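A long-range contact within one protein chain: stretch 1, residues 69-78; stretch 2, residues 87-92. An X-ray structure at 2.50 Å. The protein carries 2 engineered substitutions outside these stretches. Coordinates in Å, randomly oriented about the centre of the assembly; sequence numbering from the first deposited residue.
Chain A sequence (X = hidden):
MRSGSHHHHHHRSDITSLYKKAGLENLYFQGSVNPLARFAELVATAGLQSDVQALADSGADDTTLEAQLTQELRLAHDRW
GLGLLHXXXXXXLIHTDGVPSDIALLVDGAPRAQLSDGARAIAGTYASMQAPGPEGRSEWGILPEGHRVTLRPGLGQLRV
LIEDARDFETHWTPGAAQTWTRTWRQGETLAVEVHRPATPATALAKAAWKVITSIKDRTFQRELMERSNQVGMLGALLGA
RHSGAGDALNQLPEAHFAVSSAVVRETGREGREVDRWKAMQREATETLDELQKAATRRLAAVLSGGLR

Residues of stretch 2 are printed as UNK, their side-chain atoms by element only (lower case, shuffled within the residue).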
# COMPACT_ATOMS: atom_id res chain seq x y z
N LEU A 69 22.07 14.07 13.43
CA LEU A 69 22.43 14.70 12.14
C LEU A 69 21.40 14.34 11.08
O LEU A 69 21.01 15.19 10.32
CB LEU A 69 23.84 14.27 11.74
CG LEU A 69 24.97 14.96 12.48
CD1 LEU A 69 26.28 14.41 12.04
CD2 LEU A 69 24.94 16.43 12.23
N THR A 70 21.00 13.09 11.08
CA THR A 70 19.98 12.54 10.19
C THR A 70 18.63 13.16 10.50
O THR A 70 17.91 13.40 9.60
CB THR A 70 19.98 11.02 10.31
OG1 THR A 70 21.29 10.64 9.91
CG2 THR A 70 18.95 10.34 9.46
N GLN A 71 18.33 13.35 11.77
CA GLN A 71 17.03 13.91 12.17
C GLN A 71 16.93 15.34 11.67
O GLN A 71 15.93 15.67 11.13
CB GLN A 71 16.80 13.75 13.67
CG GLN A 71 15.57 14.47 14.17
CD GLN A 71 15.35 14.40 15.66
OE1 GLN A 71 15.58 15.34 16.39
NE2 GLN A 71 14.87 13.28 16.13
N GLU A 72 18.02 16.09 11.78
CA GLU A 72 17.99 17.50 11.41
C GLU A 72 18.06 17.67 9.90
O GLU A 72 17.51 18.63 9.36
CB GLU A 72 19.12 18.23 12.11
CG GLU A 72 18.93 18.31 13.61
CD GLU A 72 20.07 19.00 14.31
OE1 GLU A 72 21.08 19.30 13.65
OE2 GLU A 72 19.96 19.24 15.53
N LEU A 73 18.74 16.75 9.21
CA LEU A 73 18.79 16.80 7.75
C LEU A 73 17.43 16.48 7.14
O LEU A 73 17.05 17.08 6.12
CB LEU A 73 19.84 15.82 7.24
CG LEU A 73 20.07 15.70 5.73
CD1 LEU A 73 20.67 16.95 5.15
CD2 LEU A 73 20.93 14.49 5.44
N ARG A 74 16.68 15.56 7.74
CA ARG A 74 15.36 15.22 7.21
C ARG A 74 14.35 16.33 7.51
O ARG A 74 13.43 16.55 6.72
CB ARG A 74 14.89 13.89 7.79
CG ARG A 74 15.64 12.69 7.25
CD ARG A 74 15.26 11.42 7.98
NE ARG A 74 16.02 10.28 7.48
CZ ARG A 74 16.01 9.07 8.04
NH1 ARG A 74 15.30 8.85 9.13
NH2 ARG A 74 16.74 8.10 7.52
N LEU A 75 14.51 17.02 8.63
CA LEU A 75 13.64 18.15 8.92
C LEU A 75 13.96 19.34 8.02
O LEU A 75 13.07 20.10 7.64
CB LEU A 75 13.74 18.53 10.40
CG LEU A 75 12.81 19.64 10.89
CD1 LEU A 75 11.36 19.26 10.65
CD2 LEU A 75 13.04 19.96 12.34
N ALA A 76 15.23 19.49 7.65
CA ALA A 76 15.61 20.56 6.74
C ALA A 76 15.11 20.29 5.33
O ALA A 76 14.73 21.22 4.61
CB ALA A 76 17.12 20.75 6.75
N HIS A 77 15.08 19.02 4.91
CA HIS A 77 14.58 18.69 3.58
C HIS A 77 13.06 18.78 3.51
O HIS A 77 12.51 18.95 2.42
CB HIS A 77 15.06 17.32 3.13
CG HIS A 77 16.44 17.32 2.55
ND1 HIS A 77 16.72 17.89 1.33
CD2 HIS A 77 17.60 16.81 3.00
CE1 HIS A 77 18.00 17.74 1.06
NE2 HIS A 77 18.56 17.09 2.06
N ASP A 78 12.38 18.66 4.64
CA ASP A 78 10.94 18.88 4.66
C ASP A 78 10.61 20.34 4.41
O ASP A 78 9.52 20.67 3.93
CB ASP A 78 10.34 18.44 6.00
CG ASP A 78 10.35 16.95 6.18
OD1 ASP A 78 10.26 16.22 5.17
OD2 ASP A 78 10.44 16.50 7.33
N UNK A 87 13.34 9.94 -1.66
CA UNK A 87 14.69 9.50 -1.33
C UNK A 87 14.86 9.48 0.18
O UNK A 87 14.17 10.19 0.92
c UNK A 87 15.68 10.56 -3.49
c UNK A 87 16.67 11.60 -3.96
c UNK A 87 15.92 9.23 -4.18
c UNK A 87 15.73 10.42 -1.97
N UNK A 88 15.79 8.65 0.64
CA UNK A 88 16.09 8.53 2.06
C UNK A 88 17.38 9.28 2.36
O UNK A 88 18.42 8.99 1.77
c UNK A 88 16.40 5.38 4.33
o UNK A 88 16.16 4.51 3.50
c UNK A 88 16.21 7.06 2.47
n UNK A 88 16.63 5.10 5.61
c UNK A 88 16.46 6.85 3.94
N UNK A 89 17.30 10.24 3.28
CA UNK A 89 18.41 11.12 3.61
C UNK A 89 19.03 10.71 4.93
O UNK A 89 18.32 10.38 5.88
c UNK A 89 17.36 13.10 2.43
n UNK A 89 16.10 13.84 0.79
c UNK A 89 16.08 13.35 2.07
n UNK A 89 18.13 13.46 1.34
c UNK A 89 17.95 12.57 3.70
c UNK A 89 17.35 13.90 0.37
N UNK A 90 20.35 10.78 4.99
CA UNK A 90 21.12 10.45 6.22
C UNK A 90 22.46 11.16 6.25
O UNK A 90 22.90 11.62 5.24
o UNK A 90 21.97 8.44 5.36
c UNK A 90 21.30 9.00 6.43
N UNK A 91 23.02 11.27 7.44
CA UNK A 91 24.34 11.89 7.58
C UNK A 91 25.23 10.98 8.41
O UNK A 91 24.71 10.17 9.18
c UNK A 91 24.22 13.24 8.20
N UNK A 92 26.52 11.03 8.12
CA UNK A 92 27.51 10.30 8.89
C UNK A 92 28.72 11.18 9.12
O UNK A 92 29.03 12.07 8.33
c UNK A 92 27.29 6.67 7.47
c UNK A 92 26.23 4.56 6.78
c UNK A 92 27.94 9.00 8.19
c UNK A 92 26.88 7.91 8.23
n UNK A 92 26.21 5.69 7.46
n UNK A 92 27.29 4.25 6.04
n UNK A 92 25.20 3.73 6.82

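Position 87 carries four side-chain carbons and no other element. The chain forks at its second carbon into two single-carbon ends. It lies out of reach of stretch 1, so the atoms alone identify it. This is Leu-87.

Position 88 has three carbons in an unbranched run, the third bearing one oxygen and one nitrogen. That is a terminal amide, one carbon longer than asparagine. The CA-to-CB bond points sideways, but the end of the chain comes nearer to the helix. The amide nitrogen lies 3.6 Å from NH2 of Arg-74, a contact without a hydrogen bond. The residue is Gln-88.

Position 89 has one carbon followed by a five-membered ring of three carbons and two nitrogens, an imidazole. Its CA-to-CB bond points toward the helix, and the ring lies flat against the ring of His-77. The centroids are 3.9 Å apart and the planes meet at 10°, a face-to-face stack. The residue is His-89. Its ND1 is 3.7 Å from NE2 of His-77, over the ring face. NE2 of His-89 is hydrogen-bonded elsewhere in the structure.

Position 90 has one carbon and one oxygen. Its CB is 3.8 Å from OG1 of Thr-70. This short hydroxyl side chain is Ser-90. Its backbone O lies 3.5 Å from CD2 of Leu-73.

Position 91 has a single side-chain carbon. It points toward the helix and meets CB of Leu-69, with 3.7 Å between the two CB atoms. The residue is Ala-91.

Position 92 has three carbons, a nitrogen, then a carbon carrying two more nitrogens, a guanidinium. Its CA-to-CB bond points away from the helix, and the residue touches a crystal neighbour. The residue is Arg-92.

The helix and strand run in roughly opposing directions, at 143°, and approach to 6.6 Å. Two helix side chains reach the strand backbone. N of Ala-91 donates to OG1 of Thr-70 at 3.1 Å, nearly straight at 165°. NE of Arg-74 donates to O of His-89 at 2.8 Å. A weak bond from NH2 of Arg-74 to the same O of His-89 spans 3.2 Å, so the guanidinium meets that oxygen along its edge. Beside these polar links, CD2 of Leu-73 packs 3.9 Å from CB of His-89. His-89 and Ala-91 have CA-to-CB bonds that point toward the helix, and the helix covers more of their surface than of any other residue in stretch 2. The contact thus combines side-chain-to-backbone hydrogen bonds, a histidine stack and a small apolar patch, burying 446 Å² in all.

Stretch 2 87-92: LQHSAR
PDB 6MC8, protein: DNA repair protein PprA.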